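PDB 6HLX: AgaA from Rhizobium radiobacter, which binds the opine agropinic acid in the periplasm as the solute-binding component of an ABC transporter that imports it. Local coordinates for residues 324-338 with 366-378. Sequence-based numbering, arbitrary orientation.
Sequences VRLLATSQYSFQQNT and KASTGDYDFTVMG. With G9Z (agropinic acid), chain E; EDO (1,2-ethanediol), chain B.
Leu326 turns its CG away from its own backbone N (chi1 175°), while Phe374 holds its ring between backbone N and carbonyl carbon (chi1 69°). The two torsions bring Leu326 CD1 over the middle of the ring, 3.7 Å from its centroid and 6° off the normal, a CH-pi contact; Arg325 O lies at the ring edge, in plane. The parallel register is fixed by Leu327 opposite Thr375: Leu327 N donates to Phe374 O at 3.0 Å, almost straight, and Val376 N to Leu327 O. That carbonyl also accepts from Thr375 OG1 at 2.8 Å, the hydroxyl approaching from above the carbonyl plane, so two donors grip one oxygen. Just before strand 374-379, Asp373 OD2 accepts from Arg325 N on its anti lone pair (3.0 Å). Leu327, on the opposite face from Leu326, rests CD2 against Lys366 CB (3.9 Å) and Tyr372 CB. Toward the ligand, the bent Gln335 chain brings its amide beside Val376 CG1; NE2 then donates to the agropinic acid carboxylate oxygen OXT (3.0 Å), and Gly378 O accepts from ligand OAP. A water held by Gln335 NE2, Val376 O and Gly378 N donates to OAP. In the six-stranded mixed sheet, strand 374-379 lies between 240-245 and its parallel neighbour 322-327. Strand 322-327, helix 333-347 and strand 351-356 form a beta-alpha-beta crossover in the solute-binding-protein lobe that carries part of the opine pocket, helix 333-347 passing over Val376; helix 360-369, against Leu327 on the other face, leads back to 374-379.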
# COMPACT_ATOMS: atom_id res chain seq x y z
N VAL A 324 -23.54 14.60 -2.06
CA VAL A 324 -22.70 13.49 -1.64
C VAL A 324 -21.58 14.02 -0.74
O VAL A 324 -21.25 15.20 -0.82
CB VAL A 324 -22.13 12.73 -2.89
CG1 VAL A 324 -21.23 13.63 -3.73
CG2 VAL A 324 -21.42 11.43 -2.52
N ARG A 325 -20.98 13.14 0.05
CA ARG A 325 -19.84 13.51 0.88
C ARG A 325 -18.60 12.79 0.38
O ARG A 325 -18.67 11.59 0.10
CB ARG A 325 -20.09 13.14 2.35
CG ARG A 325 -21.33 13.82 2.96
CD ARG A 325 -21.28 13.82 4.48
NE ARG A 325 -20.27 14.75 4.99
CZ ARG A 325 -20.51 16.03 5.30
NH1 ARG A 325 -21.73 16.54 5.15
NH2 ARG A 325 -19.53 16.80 5.75
N LEU A 326 -17.48 13.51 0.29
CA LEU A 326 -16.18 12.94 -0.13
C LEU A 326 -15.25 12.88 1.07
O LEU A 326 -14.95 13.91 1.68
CB LEU A 326 -15.54 13.79 -1.23
CG LEU A 326 -14.12 13.44 -1.74
CD1 LEU A 326 -14.08 12.02 -2.34
CD2 LEU A 326 -13.68 14.44 -2.78
N LEU A 327 -14.77 11.67 1.36
CA LEU A 327 -13.82 11.45 2.45
C LEU A 327 -12.39 11.59 1.94
O LEU A 327 -11.99 10.90 1.00
CB LEU A 327 -14.02 10.06 3.09
CG LEU A 327 -13.00 9.64 4.16
CD1 LEU A 327 -13.06 10.56 5.40
CD2 LEU A 327 -13.18 8.17 4.53
N ALA A 328 -11.60 12.41 2.62
CA ALA A 328 -10.17 12.50 2.32
C ALA A 328 -9.49 12.79 3.67
O ALA A 328 -9.92 12.23 4.68
CB ALA A 328 -9.89 13.57 1.26
N THR A 329 -8.43 13.60 3.69
CA THR A 329 -7.73 13.94 4.94
C THR A 329 -7.12 15.31 4.81
O THR A 329 -6.76 15.72 3.70
CB THR A 329 -6.64 12.87 5.27
OG1 THR A 329 -6.01 13.16 6.54
CG2 THR A 329 -5.54 12.76 4.17
N SER A 330 -6.94 16.01 5.95
CA SER A 330 -6.22 17.27 5.94
C SER A 330 -4.73 17.00 6.32
O SER A 330 -3.93 17.92 6.30
CB SER A 330 -6.83 18.22 6.96
OG SER A 330 -6.92 17.47 8.16
N GLN A 331 -4.37 15.76 6.71
CA GLN A 331 -2.99 15.45 7.13
C GLN A 331 -1.97 15.50 5.98
O GLN A 331 -0.77 15.73 6.22
CB GLN A 331 -2.94 14.09 7.83
CG GLN A 331 -1.55 13.82 8.49
CD GLN A 331 -1.52 12.75 9.55
OE1 GLN A 331 -0.46 12.15 9.83
NE2 GLN A 331 -2.65 12.51 10.21
N TYR A 332 -2.43 15.24 4.75
CA TYR A 332 -1.59 15.25 3.56
C TYR A 332 -2.17 16.33 2.67
O TYR A 332 -3.31 16.19 2.20
CB TYR A 332 -1.62 13.87 2.88
CG TYR A 332 -0.99 12.81 3.76
CD1 TYR A 332 -1.72 12.19 4.77
CD2 TYR A 332 0.35 12.47 3.61
CE1 TYR A 332 -1.13 11.25 5.62
CE2 TYR A 332 0.96 11.54 4.46
CZ TYR A 332 0.22 10.95 5.48
OH TYR A 332 0.80 10.02 6.29
N SER A 333 -1.46 17.43 2.51
CA SER A 333 -1.98 18.54 1.70
C SER A 333 -2.42 18.09 0.32
O SER A 333 -3.45 18.57 -0.17
CB SER A 333 -0.96 19.66 1.58
OG SER A 333 -0.81 20.27 2.85
N PHE A 334 -1.69 17.14 -0.30
CA PHE A 334 -2.14 16.71 -1.65
C PHE A 334 -3.51 16.04 -1.62
O PHE A 334 -4.25 16.14 -2.60
CB PHE A 334 -1.09 15.84 -2.35
CG PHE A 334 -0.87 14.47 -1.74
CD1 PHE A 334 -1.67 13.40 -2.10
CD2 PHE A 334 0.15 14.26 -0.81
CE1 PHE A 334 -1.48 12.13 -1.52
CE2 PHE A 334 0.35 12.99 -0.25
CZ PHE A 334 -0.46 11.94 -0.61
N GLN A 335 -3.86 15.34 -0.53
CA GLN A 335 -5.17 14.67 -0.41
C GLN A 335 -6.26 15.74 -0.26
O GLN A 335 -7.29 15.72 -0.96
CB GLN A 335 -5.16 13.74 0.80
CG GLN A 335 -4.34 12.46 0.62
CD GLN A 335 -5.22 11.24 0.56
OE1 GLN A 335 -6.42 11.27 0.86
NE2 GLN A 335 -4.63 10.13 0.17
N GLN A 336 -6.02 16.71 0.66
CA GLN A 336 -6.98 17.81 0.83
C GLN A 336 -7.18 18.59 -0.47
O GLN A 336 -8.32 18.84 -0.86
CB GLN A 336 -6.52 18.76 1.94
CG GLN A 336 -7.37 20.04 1.98
CD GLN A 336 -7.09 20.83 3.21
OE1 GLN A 336 -7.19 20.32 4.31
NE2 GLN A 336 -6.75 22.09 3.05
N ASN A 337 -6.09 18.96 -1.15
CA ASN A 337 -6.20 19.76 -2.39
C ASN A 337 -6.80 18.96 -3.54
O ASN A 337 -7.55 19.53 -4.35
CB ASN A 337 -4.86 20.40 -2.74
CG ASN A 337 -4.52 21.51 -1.78
OD1 ASN A 337 -5.39 22.28 -1.36
ND2 ASN A 337 -3.27 21.60 -1.41
N THR A 338 -6.54 17.63 -3.58
CA THR A 338 -7.19 16.79 -4.60
C THR A 338 -8.69 16.81 -4.32
O THR A 338 -9.49 16.95 -5.26
CB THR A 338 -6.62 15.35 -4.58
OG1 THR A 338 -5.26 15.38 -5.03
CG2 THR A 338 -7.45 14.37 -5.47
N LYS A 366 -12.45 4.98 9.04
CA LYS A 366 -13.69 5.04 8.25
C LYS A 366 -13.55 4.21 6.96
O LYS A 366 -14.49 3.49 6.61
CB LYS A 366 -14.07 6.48 7.91
CG LYS A 366 -14.50 7.32 9.12
CD LYS A 366 -14.91 8.71 8.67
CE LYS A 366 -16.13 9.22 9.41
NZ LYS A 366 -16.63 10.49 8.82
N ALA A 367 -12.42 4.33 6.27
CA ALA A 367 -12.20 3.59 5.01
C ALA A 367 -12.27 2.07 5.24
O ALA A 367 -12.87 1.36 4.42
CB ALA A 367 -10.87 3.99 4.38
N SER A 368 -11.74 1.60 6.38
CA SER A 368 -11.71 0.18 6.76
C SER A 368 -13.09 -0.43 6.94
O SER A 368 -13.22 -1.63 6.72
CB SER A 368 -10.86 -0.04 8.02
OG SER A 368 -11.58 0.32 9.20
N THR A 369 -14.09 0.36 7.35
CA THR A 369 -15.47 -0.10 7.55
C THR A 369 -16.43 0.31 6.41
O THR A 369 -17.62 0.01 6.49
CB THR A 369 -16.05 0.35 8.91
OG1 THR A 369 -16.13 1.78 8.96
CG2 THR A 369 -15.27 -0.21 10.10
N GLY A 370 -15.91 1.01 5.39
CA GLY A 370 -16.74 1.52 4.29
C GLY A 370 -17.66 2.64 4.74
O GLY A 370 -18.69 2.88 4.12
N ASP A 371 -17.27 3.35 5.82
CA ASP A 371 -18.07 4.45 6.37
C ASP A 371 -17.85 5.74 5.55
O ASP A 371 -17.33 6.74 6.05
CB ASP A 371 -17.76 4.66 7.86
CG ASP A 371 -18.66 5.67 8.54
OD1 ASP A 371 -19.71 6.04 7.94
OD2 ASP A 371 -18.31 6.11 9.66
N TYR A 372 -18.27 5.71 4.28
CA TYR A 372 -18.12 6.83 3.36
C TYR A 372 -18.98 6.61 2.13
O TYR A 372 -19.40 5.47 1.90
CB TYR A 372 -16.63 7.00 2.96
CG TYR A 372 -16.00 5.84 2.20
CD1 TYR A 372 -16.08 5.77 0.81
CD2 TYR A 372 -15.21 4.89 2.85
CE1 TYR A 372 -15.43 4.77 0.09
CE2 TYR A 372 -14.58 3.86 2.14
CZ TYR A 372 -14.69 3.81 0.76
OH TYR A 372 -14.01 2.85 0.03
N ASP A 373 -19.20 7.67 1.32
CA ASP A 373 -19.94 7.62 0.03
C ASP A 373 -18.87 7.36 -1.06
O ASP A 373 -18.99 6.43 -1.84
CB ASP A 373 -20.66 8.95 -0.23
CG ASP A 373 -21.74 9.31 0.78
OD1 ASP A 373 -22.25 8.40 1.46
OD2 ASP A 373 -22.06 10.52 0.91
N PHE A 374 -17.81 8.18 -1.05
CA PHE A 374 -16.62 7.97 -1.90
C PHE A 374 -15.41 8.58 -1.24
O PHE A 374 -15.56 9.37 -0.31
CB PHE A 374 -16.78 8.40 -3.37
CG PHE A 374 -16.91 9.85 -3.78
CD1 PHE A 374 -17.62 10.76 -2.98
CD2 PHE A 374 -16.46 10.28 -5.03
CE1 PHE A 374 -17.84 12.07 -3.42
CE2 PHE A 374 -16.68 11.59 -5.46
CZ PHE A 374 -17.37 12.48 -4.65
N THR A 375 -14.21 8.10 -1.61
CA THR A 375 -12.98 8.57 -0.95
C THR A 375 -11.87 8.79 -1.94
O THR A 375 -11.81 8.09 -2.96
CB THR A 375 -12.55 7.61 0.19
OG1 THR A 375 -11.43 8.16 0.91
CG2 THR A 375 -12.15 6.19 -0.31
N VAL A 376 -11.05 9.81 -1.67
CA VAL A 376 -9.84 10.06 -2.46
C VAL A 376 -8.93 8.83 -2.25
O VAL A 376 -8.67 8.41 -1.12
CB VAL A 376 -9.14 11.38 -2.04
CG1 VAL A 376 -7.76 11.50 -2.67
CG2 VAL A 376 -10.02 12.58 -2.41
N MET A 377 -8.43 8.28 -3.36
CA MET A 377 -7.57 7.10 -3.34
C MET A 377 -6.18 7.55 -3.76
O MET A 377 -6.02 8.06 -4.87
CB MET A 377 -8.14 6.07 -4.38
CG MET A 377 -7.20 4.88 -4.66
SD MET A 377 -7.93 3.67 -5.80
CE MET A 377 -8.03 4.65 -7.37
N GLY A 378 -5.21 7.37 -2.88
CA GLY A 378 -3.79 7.62 -3.13
C GLY A 378 -3.14 6.28 -2.89
O GLY A 378 -3.03 5.85 -1.74
OAM G9Z E . -0.69 5.93 4.16
CAB G9Z E . -1.03 6.86 3.41
CAC G9Z E . -1.00 8.21 3.83
CB G9Z E . -1.48 9.05 2.60
CA G9Z E . -1.93 8.02 1.57
C G9Z E . -1.31 8.26 0.30
O G9Z E . -0.16 7.79 0.08
N G9Z E . -1.57 6.70 2.19
CAG G9Z E . -1.69 5.37 1.49
CAH G9Z E . -3.14 4.87 1.53
OAP G9Z E . -3.92 5.82 0.79
CAI G9Z E . -3.30 3.48 0.93
OAQ G9Z E . -2.22 2.63 1.39
CAJ G9Z E . -4.64 2.80 1.39
OAR G9Z E . -4.75 1.49 0.81
CAK G9Z E . -5.94 3.61 1.15
OAT G9Z E . -7.03 3.00 1.87
CAL G9Z E . -6.27 3.76 -0.35
OAS G9Z E . -7.41 4.63 -0.51
OXT G9Z E . -1.94 8.96 -0.54
C1 EDO B . -24.20 3.89 2.17
O1 EDO B . -25.31 4.66 1.77
C2 EDO B . -22.93 4.45 1.47
O2 EDO B . -22.63 5.75 1.95
O HOH W 1 -17.90 10.03 2.15
O HOH W 2 -6.10 7.47 -0.09
O HOH W 3 -8.66 9.68 1.29